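Local coordinates for glycerol dehydratase (Clostridium butyricum, PDB 1R9D), which probably acts as a lyase of the pyruvate formate-lyase-like glycyl radical family, a glycerol dehydratase that works without vitamin B12, at residues L21-I35 with T77-F89. Sequence-based numbering, arbitrary orientation.
Sequences LNAKPCVESERAILI and TKEPRSSQVFPEF
E28 OE1 is gripped by the amide of K78 and by a water that also joins E30 OE1 and Q84 NE2, while E28 OE2 takes the amide of E79. Both amides meet syn lone pairs, and the bond from E79 N to E28 OE2 is almost straight at 175°. One buried acid thus organises a turn of backbone. The side chain reaches this turn because it leaves anti to its own carbonyl carbon and then runs extended. The backbone on either side of V27 pairs with S83: C26 O receives S83 N, and E28 N gives to S83 O at 2.9 Å, a single beta bridge. One step back along both chains, S82 OG accepts C26 N and donates to P80 O.

R31 illustrates a guanidinium held on face and edge alike. With CG anti to the backbone N (chi1 -175°), its extended chain carries the group flat over the ring of F86. The two planes lie 23° apart, while CD rests on the same ring as a CH-pi contact. End-on, R31 NH2 meets E88 OE1 at 2.7 Å and R31 NH1 meets E88 OE2, two nearly coplanar groups; NH1 also donates to V85 O and NE to I276 O, so the group's rotation is well fixed. Q84 OE1 takes R31 N from above its carbonyl plane. Between the bridge and the helix, V27 CG1 presses tightly on V85 CG2 (3.5 Å).

Within the pyruvate formate-lyase-like fold, the contact ties the link between helices 11-22 and 30-40, and the start of the latter, to the loop preceding helix 92-97. Helix 47-61 packs against R31 and I35 and supplies R51 as a second partner for E88, while helix 113-125 touches A32 and P87.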
ATOM      1  N   LEU A  21       7.372  26.490 -34.335  1.00 31.13           N
ATOM      2  CA  LEU A  21       6.538  26.197 -35.498  1.00 31.53           C
ATOM      3  C   LEU A  21       7.178  25.336 -36.582  1.00 32.36           C
ATOM      4  O   LEU A  21       6.491  24.564 -37.246  1.00 31.41           O
ATOM      5  CB  LEU A  21       6.027  27.502 -36.112  1.00 31.54           C
ATOM      6  CG  LEU A  21       5.086  28.292 -35.197  1.00 32.41           C
ATOM      7  CD1 LEU A  21       4.675  29.583 -35.869  1.00 32.12           C
ATOM      8  CD2 LEU A  21       3.869  27.439 -34.860  1.00 31.90           C
ATOM      9  N   ASN A  22       8.487  25.460 -36.772  1.00 33.34           N
ATOM     10  CA  ASN A  22       9.157  24.661 -37.794  1.00 34.23           C
ATOM     11  C   ASN A  22       9.514  23.266 -37.297  1.00 34.60           C
ATOM     12  O   ASN A  22       9.959  22.412 -38.066  1.00 33.98           O
ATOM     13  CB  ASN A  22      10.414  25.378 -38.293  1.00 35.39           C
ATOM     14  CG  ASN A  22      10.087  26.627 -39.081  1.00 35.73           C
ATOM     15  OD1 ASN A  22       9.129  26.644 -39.855  1.00 37.77           O
ATOM     16  ND2 ASN A  22      10.882  27.677 -38.900  1.00 35.51           N
ATOM     17  N   ALA A  23       9.310  23.032 -36.007  1.00 34.60           N
ATOM     18  CA  ALA A  23       9.612  21.734 -35.429  1.00 34.34           C
ATOM     19  C   ALA A  23       8.675  20.676 -35.991  1.00 34.48           C
ATOM     20  O   ALA A  23       7.595  20.988 -36.501  1.00 34.08           O
ATOM     21  CB  ALA A  23       9.477  21.792 -33.905  1.00 35.19           C
ATOM     22  N   LYS A  24       9.106  19.425 -35.908  1.00 33.75           N
ATOM     23  CA  LYS A  24       8.313  18.294 -36.365  1.00 34.26           C
ATOM     24  C   LYS A  24       8.083  17.447 -35.117  1.00 33.70           C
ATOM     25  O   LYS A  24       8.887  16.570 -34.791  1.00 32.40           O
ATOM     26  CB  LYS A  24       9.083  17.505 -37.425  1.00 36.93           C
ATOM     27  CG  LYS A  24       9.431  18.343 -38.651  1.00 40.12           C
ATOM     28  CD  LYS A  24      10.409  17.628 -39.569  1.00 42.99           C
ATOM     29  CE  LYS A  24      10.808  18.521 -40.740  1.00 44.97           C
ATOM     30  NZ  LYS A  24      11.880  17.907 -41.584  1.00 47.06           N
ATOM     31  N   PRO A  25       6.986  17.718 -34.389  1.00 33.40           N
ATOM     32  CA  PRO A  25       6.650  16.986 -33.163  1.00 32.55           C
ATOM     33  C   PRO A  25       6.905  15.489 -33.275  1.00 31.40           C
ATOM     34  O   PRO A  25       6.455  14.845 -34.217  1.00 30.99           O
ATOM     35  CB  PRO A  25       5.172  17.315 -32.965  1.00 32.48           C
ATOM     36  CG  PRO A  25       5.087  18.716 -33.475  1.00 32.45           C
ATOM     37  CD  PRO A  25       5.883  18.622 -34.767  1.00 33.10           C
ATOM     38  N   CYS A  26       7.632  14.940 -32.307  1.00 31.16           N
ATOM     39  CA  CYS A  26       7.922  13.516 -32.313  1.00 31.10           C
ATOM     40  C   CYS A  26       7.876  12.927 -30.912  1.00 30.40           C
ATOM     41  O   CYS A  26       7.702  13.642 -29.924  1.00 29.22           O
ATOM     42  CB  CYS A  26       9.304  13.256 -32.915  1.00 32.86           C
ATOM     43  SG  CYS A  26      10.666  13.818 -31.871  1.00 36.65           S
ATOM     44  N   VAL A  27       8.031  11.610 -30.853  1.00 29.29           N
ATOM     45  CA  VAL A  27       8.034  10.870 -29.602  1.00 29.80           C
ATOM     46  C   VAL A  27       9.457  10.374 -29.376  1.00 30.52           C
ATOM     47  O   VAL A  27      10.011   9.658 -30.215  1.00 29.76           O
ATOM     48  CB  VAL A  27       7.097   9.654 -29.676  1.00 29.24           C
ATOM     49  CG1 VAL A  27       7.171   8.856 -28.378  1.00 30.51           C
ATOM     50  CG2 VAL A  27       5.674  10.116 -29.941  1.00 29.86           C
ATOM     51  N   GLU A  28      10.051  10.775 -28.258  1.00 30.14           N
ATOM     52  CA  GLU A  28      11.408  10.363 -27.932  1.00 30.72           C
ATOM     53  C   GLU A  28      11.364   9.264 -26.877  1.00 31.62           C
ATOM     54  O   GLU A  28      10.389   9.152 -26.128  1.00 29.43           O
ATOM     55  CB  GLU A  28      12.220  11.584 -27.481  1.00 31.49           C
ATOM     56  CG  GLU A  28      12.582  12.481 -28.677  1.00 33.05           C
ATOM     57  CD  GLU A  28      13.256  13.791 -28.312  1.00 34.15           C
ATOM     58  OE1 GLU A  28      13.788  13.916 -27.188  1.00 35.16           O
ATOM     59  OE2 GLU A  28      13.267  14.702 -29.173  1.00 35.33           O
ATOM     60  N   SER A  29      12.410   8.441 -26.826  1.00 30.35           N
ATOM     61  CA  SER A  29      12.430   7.321 -25.890  1.00 31.12           C
ATOM     62  C   SER A  29      13.384   7.392 -24.698  1.00 30.78           C
ATOM     63  O   SER A  29      13.333   6.526 -23.825  1.00 32.10           O
ATOM     64  CB  SER A  29      12.694   6.023 -26.663  1.00 31.70           C
ATOM     65  OG  SER A  29      13.910   6.104 -27.388  1.00 32.92           O
ATOM     66  N   GLU A  30      14.240   8.406 -24.646  1.00 30.30           N
ATOM     67  CA  GLU A  30      15.191   8.531 -23.545  1.00 30.34           C
ATOM     68  C   GLU A  30      14.570   8.349 -22.155  1.00 29.82           C
ATOM     69  O   GLU A  30      15.006   7.492 -21.378  1.00 28.21           O
ATOM     70  CB  GLU A  30      15.901   9.885 -23.598  1.00 32.28           C
ATOM     71  CG  GLU A  30      17.085   9.976 -24.567  1.00 36.36           C
ATOM     72  CD  GLU A  30      16.679   9.949 -26.029  1.00 38.21           C
ATOM     73  OE1 GLU A  30      15.582  10.454 -26.356  1.00 37.80           O
ATOM     74  OE2 GLU A  30      17.471   9.440 -26.857  1.00 39.42           O
ATOM     75  N   ARG A  31      13.556   9.144 -21.829  1.00 28.17           N
ATOM     76  CA  ARG A  31      12.944   9.021 -20.509  1.00 27.06           C
ATOM     77  C   ARG A  31      12.415   7.618 -20.227  1.00 26.27           C
ATOM     78  O   ARG A  31      12.638   7.072 -19.146  1.00 26.84           O
ATOM     79  CB  ARG A  31      11.803  10.031 -20.325  1.00 26.76           C
ATOM     80  CG  ARG A  31      11.228   9.999 -18.899  1.00 25.75           C
ATOM     81  CD  ARG A  31       9.964  10.840 -18.750  1.00 25.28           C
ATOM     82  NE  ARG A  31       9.451  10.808 -17.377  1.00 25.16           N
ATOM     83  CZ  ARG A  31       8.789   9.789 -16.835  1.00 24.45           C
ATOM     84  NH1 ARG A  31       8.540   8.692 -17.540  1.00 24.24           N
ATOM     85  NH2 ARG A  31       8.371   9.868 -15.576  1.00 24.07           N
ATOM     86  N   ALA A  32      11.721   7.030 -21.197  1.00 26.16           N
ATOM     87  CA  ALA A  32      11.153   5.699 -21.027  1.00 27.30           C
ATOM     88  C   ALA A  32      12.220   4.667 -20.688  1.00 28.55           C
ATOM     89  O   ALA A  32      12.023   3.807 -19.827  1.00 28.20           O
ATOM     90  CB  ALA A  32      10.412   5.281 -22.290  1.00 27.87           C
ATOM     91  N   ILE A  33      13.350   4.749 -21.379  1.00 28.95           N
ATOM     92  CA  ILE A  33      14.444   3.815 -21.142  1.00 29.91           C
ATOM     93  C   ILE A  33      15.026   3.998 -19.738  1.00 29.44           C
ATOM     94  O   ILE A  33      15.282   3.021 -19.034  1.00 30.31           O
ATOM     95  CB  ILE A  33      15.565   3.997 -22.205  1.00 31.00           C
ATOM     96  CG1 ILE A  33      15.195   3.259 -23.496  1.00 32.61           C
ATOM     97  CG2 ILE A  33      16.884   3.432 -21.691  1.00 30.07           C
ATOM     98  CD1 ILE A  33      13.870   3.653 -24.099  1.00 36.76           C
ATOM     99  N   LEU A  34      15.214   5.248 -19.333  1.00 29.50           N
ATOM    100  CA  LEU A  34      15.781   5.557 -18.028  1.00 29.44           C
ATOM    101  C   LEU A  34      14.923   5.159 -16.827  1.00 30.22           C
ATOM    102  O   LEU A  34      15.440   4.616 -15.850  1.00 28.79           O
ATOM    103  CB  LEU A  34      16.122   7.045 -17.951  1.00 30.75           C
ATOM    104  CG  LEU A  34      17.269   7.503 -18.857  1.00 29.86           C
ATOM    105  CD1 LEU A  34      17.433   9.004 -18.760  1.00 30.11           C
ATOM    106  CD2 LEU A  34      18.564   6.803 -18.445  1.00 31.28           C
ATOM    107  N   ILE A  35      13.620   5.421 -16.879  1.00 30.09           N
ATOM    108  CA  ILE A  35      12.768   5.053 -15.750  1.00 29.00           C
ATOM    109  C   ILE A  35      12.675   3.530 -15.647  1.00 29.33           C
ATOM    110  O   ILE A  35      12.582   2.981 -14.549  1.00 28.73           O
ATOM    111  CB  ILE A  35      11.344   5.676 -15.870  1.00 28.98           C
ATOM    112  CG1 ILE A  35      10.600   5.511 -14.540  1.00 28.96           C
ATOM    113  CG2 ILE A  35      10.566   5.017 -17.001  1.00 27.84           C
ATOM    114  CD1 ILE A  35       9.306   6.300 -14.446  1.00 29.01           C
ATOM    115  N   THR A  77      12.951  17.788 -24.490  1.00 29.71           N
ATOM    116  CA  THR A  77      13.184  16.913 -25.634  1.00 29.13           C
ATOM    117  C   THR A  77      14.205  17.557 -26.565  1.00 29.17           C
ATOM    118  O   THR A  77      14.342  18.779 -26.595  1.00 28.86           O
ATOM    119  CB  THR A  77      11.876  16.650 -26.428  1.00 29.40           C
ATOM    120  OG1 THR A  77      11.259  17.898 -26.779  1.00 30.05           O
ATOM    121  CG2 THR A  77      10.906  15.819 -25.600  1.00 29.27           C
ATOM    122  N   LYS A  78      14.928  16.727 -27.312  1.00 29.84           N
ATOM    123  CA  LYS A  78      15.933  17.214 -28.248  1.00 30.57           C
ATOM    124  C   LYS A  78      15.265  18.023 -29.362  1.00 30.40           C
ATOM    125  O   LYS A  78      15.720  19.118 -29.703  1.00 31.26           O
ATOM    126  CB  LYS A  78      16.714  16.031 -28.826  1.00 31.01           C
ATOM    127  CG  LYS A  78      17.478  15.247 -27.763  1.00 32.87           C
ATOM    128  CD  LYS A  78      18.119  13.981 -28.318  1.00 35.21           C
ATOM    129  CE  LYS A  78      17.069  12.976 -28.781  1.00 36.50           C
ATOM    130  NZ  LYS A  78      17.677  11.692 -29.245  1.00 37.65           N
ATOM    131  N   GLU A  79      14.191  17.477 -29.925  1.00 30.49           N
ATOM    132  CA  GLU A  79      13.430  18.156 -30.978  1.00 31.03           C
ATOM    133  C   GLU A  79      12.425  19.061 -30.258  1.00 30.86           C
ATOM    134  O   GLU A  79      11.824  18.653 -29.266  1.00 30.44           O
ATOM    135  CB  GLU A  79      12.680  17.126 -31.831  1.00 32.11           C
ATOM    136  CG  GLU A  79      11.758  17.695 -32.924  1.00 33.62           C
ATOM    137  CD  GLU A  79      12.510  18.299 -34.105  1.00 36.22           C
ATOM    138  OE1 GLU A  79      13.695  17.957 -34.300  1.00 36.49           O
ATOM    139  OE2 GLU A  79      11.906  19.104 -34.853  1.00 37.02           O
ATOM    140  N   PRO A  80      12.233  20.301 -30.737  1.00 30.88           N
ATOM    141  CA  PRO A  80      11.270  21.161 -30.041  1.00 30.31           C
ATOM    142  C   PRO A  80       9.840  20.643 -30.161  1.00 29.96           C
ATOM    143  O   PRO A  80       9.535  19.825 -31.027  1.00 29.29           O
ATOM    144  CB  PRO A  80      11.436  22.513 -30.736  1.00 30.71           C
ATOM    145  CG  PRO A  80      12.841  22.454 -31.300  1.00 31.49           C
ATOM    146  CD  PRO A  80      12.922  21.041 -31.806  1.00 30.41           C
ATOM    147  N   ARG A  81       8.972  21.103 -29.267  1.00 29.90           N
ATOM    148  CA  ARG A  81       7.566  20.721 -29.309  1.00 29.98           C
ATOM    149  C   ARG A  81       7.335  19.215 -29.419  1.00 29.01           C
ATOM    150  O   ARG A  81       6.431  18.772 -30.135  1.00 29.20           O
ATOM    151  CB  ARG A  81       6.910  21.424 -30.500  1.00 30.34           C
ATOM    152  CG  ARG A  81       5.433  21.716 -30.338  1.00 30.73           C
ATOM    153  CD  ARG A  81       4.886  22.350 -31.604  1.00 30.85           C
ATOM    154  NE  ARG A  81       3.493  22.763 -31.453  1.00 30.84           N
ATOM    155  CZ  ARG A  81       2.728  23.169 -32.460  1.00 32.35           C
ATOM    156  NH1 ARG A  81       3.223  23.215 -33.691  1.00 31.74           N
ATOM    157  NH2 ARG A  81       1.469  23.526 -32.238  1.00 32.37           N
ATOM    158  N   SER A  82       8.140  18.426 -28.709  1.00 27.56           N
ATOM    159  CA  SER A  82       8.003  16.975 -28.757  1.00 27.35           C
ATOM    160  C   SER A  82       7.610  16.373 -27.410  1.00 27.20           C
ATOM    161  O   SER A  82       7.409  17.100 -26.443  1.00 27.94           O
ATOM    162  CB  SER A  82       9.296  16.350 -29.276  1.00 28.07           C
ATOM    163  OG  SER A  82       9.546  16.811 -30.595  1.00 29.55           O
ATOM    164  N   SER A  83       7.501  15.049 -27.352  1.00 27.67           N
ATOM    165  CA  SER A  83       7.076  14.375 -26.125  1.00 28.49           C
ATOM    166  C   SER A  83       7.874  13.142 -25.703  1.00 29.01           C
ATOM    167  O   SER A  83       8.263  12.318 -26.534  1.00 28.53           O
ATOM    168  CB  SER A  83       5.597  13.981 -26.265  1.00 28.90           C
ATOM    169  OG  SER A  83       5.152  13.164 -25.190  1.00 29.04           O
ATOM    170  N   GLN A  84       8.112  13.023 -24.399  1.00 28.94           N
ATOM    171  CA  GLN A  84       8.797  11.861 -23.848  1.00 28.37           C
ATOM    172  C   GLN A  84       7.672  10.864 -23.577  1.00 28.80           C
ATOM    173  O   GLN A  84       6.490  11.192 -23.745  1.00 29.08           O
ATOM    174  CB  GLN A  84       9.505  12.193 -22.525  1.00 28.13           C
ATOM    175  CG  GLN A  84      10.739  13.095 -22.617  1.00 27.86           C
ATOM    176  CD  GLN A  84      11.938  12.415 -23.271  1.00 28.43           C
ATOM    177  OE1 GLN A  84      12.005  11.191 -23.353  1.00 27.76           O
ATOM    178  NE2 GLN A  84      12.897  13.215 -23.724  1.00 27.49           N
ATOM    179  N   VAL A  85       8.034   9.661 -23.144  1.00 27.69           N
ATOM    180  CA  VAL A  85       7.065   8.609 -22.860  1.00 26.99           C
ATOM    181  C   VAL A  85       7.014   8.320 -21.360  1.00 26.80           C
ATOM    182  O   VAL A  85       8.052   8.284 -20.693  1.00 26.56           O
ATOM    183  CB  VAL A  85       7.433   7.321 -23.628  1.00 26.88           C
ATOM    184  CG1 VAL A  85       6.482   6.190 -23.265  1.00 27.70           C
ATOM    185  CG2 VAL A  85       7.379   7.591 -25.122  1.00 28.38           C
ATOM    186  N   PHE A  86       5.802   8.125 -20.841  1.00 25.91           N
ATOM    187  CA  PHE A  86       5.585   7.856 -19.420  1.00 25.41           C
ATOM    188  C   PHE A  86       4.894   6.501 -19.259  1.00 25.59           C
ATOM    189  O   PHE A  86       3.699   6.420 -18.964  1.00 25.47           O
ATOM    190  CB  PHE A  86       4.735   8.986 -18.810  1.00 24.50           C
ATOM    191  CG  PHE A  86       5.421  10.326 -18.819  1.00 24.10           C
ATOM    192  CD1 PHE A  86       5.692  10.981 -20.022  1.00 23.99           C
ATOM    193  CD2 PHE A  86       5.856  10.907 -17.633  1.00 23.32           C
ATOM    194  CE1 PHE A  86       6.387  12.185 -20.039  1.00 23.00           C
ATOM    195  CE2 PHE A  86       6.554  12.111 -17.638  1.00 23.78           C
ATOM    196  CZ  PHE A  86       6.822  12.753 -18.846  1.00 24.41           C
ATOM    197  N   PRO A  87       5.659   5.410 -19.431  1.00 24.84           N
ATOM    198  CA  PRO A  87       5.176   4.033 -19.332  1.00 24.92           C
ATOM    199  C   PRO A  87       4.617   3.598 -17.986  1.00 24.27           C
ATOM    200  O   PRO A  87       3.930   2.585 -17.911  1.00 25.06           O
ATOM    201  CB  PRO A  87       6.400   3.215 -19.737  1.00 24.87           C
ATOM    202  CG  PRO A  87       7.517   4.025 -19.172  1.00 24.53           C
ATOM    203  CD  PRO A  87       7.127   5.434 -19.577  1.00 25.93           C
ATOM    204  N   GLU A  88       4.907   4.360 -16.934  1.00 24.64           N
ATOM    205  CA  GLU A  88       4.428   4.022 -15.596  1.00 24.29           C
ATOM    206  C   GLU A  88       2.916   4.154 -15.453  1.00 24.91           C
ATOM    207  O   GLU A  88       2.325   3.562 -14.549  1.00 24.77           O
ATOM    208  CB  GLU A  88       5.109   4.897 -14.534  1.00 25.03           C
ATOM    209  CG  GLU A  88       4.836   6.394 -14.659  1.00 25.61           C
ATOM    210  CD  GLU A  88       5.969   7.162 -15.321  1.00 24.57           C
ATOM    211  OE1 GLU A  88       6.509   8.088 -14.679  1.00 23.86           O
ATOM    212  OE2 GLU A  88       6.317   6.850 -16.481  1.00 26.39           O
ATOM    213  N   PHE A  89       2.291   4.928 -16.336  1.00 24.48           N
ATOM    214  CA  PHE A  89       0.843   5.119 -16.281  1.00 24.34           C
ATOM    215  C   PHE A  89       0.125   4.159 -17.227  1.00 24.65           C
ATOM    216  O   PHE A  89      -0.837   3.502 -16.836  1.00 24.18           O
ATOM    217  CB  PHE A  89       0.504   6.574 -16.601  1.00 24.56           C
ATOM    218  CG  PHE A  89       1.191   7.560 -15.694  1.00 24.57           C
ATOM    219  CD1 PHE A  89       2.062   8.514 -16.207  1.00 23.40           C
ATOM    220  CD2 PHE A  89       0.985   7.513 -14.315  1.00 24.66           C
ATOM    221  CE1 PHE A  89       2.724   9.410 -15.363  1.00 23.55           C
ATOM    222  CE2 PHE A  89       1.639   8.401 -13.462  1.00 24.29           C
ATOM    223  CZ  PHE A  89       2.512   9.353 -13.983  1.00 24.05           C
TER
HETATM  224  O   HOH W   1       5.613  22.233 -34.957  1.00 34.30           O
HETATM  225  O   HOH W   2      10.711   8.936 -23.374  1.00 26.66           O
HETATM  226  O   HOH W   3      15.292  12.959 -25.391  1.00 34.07           O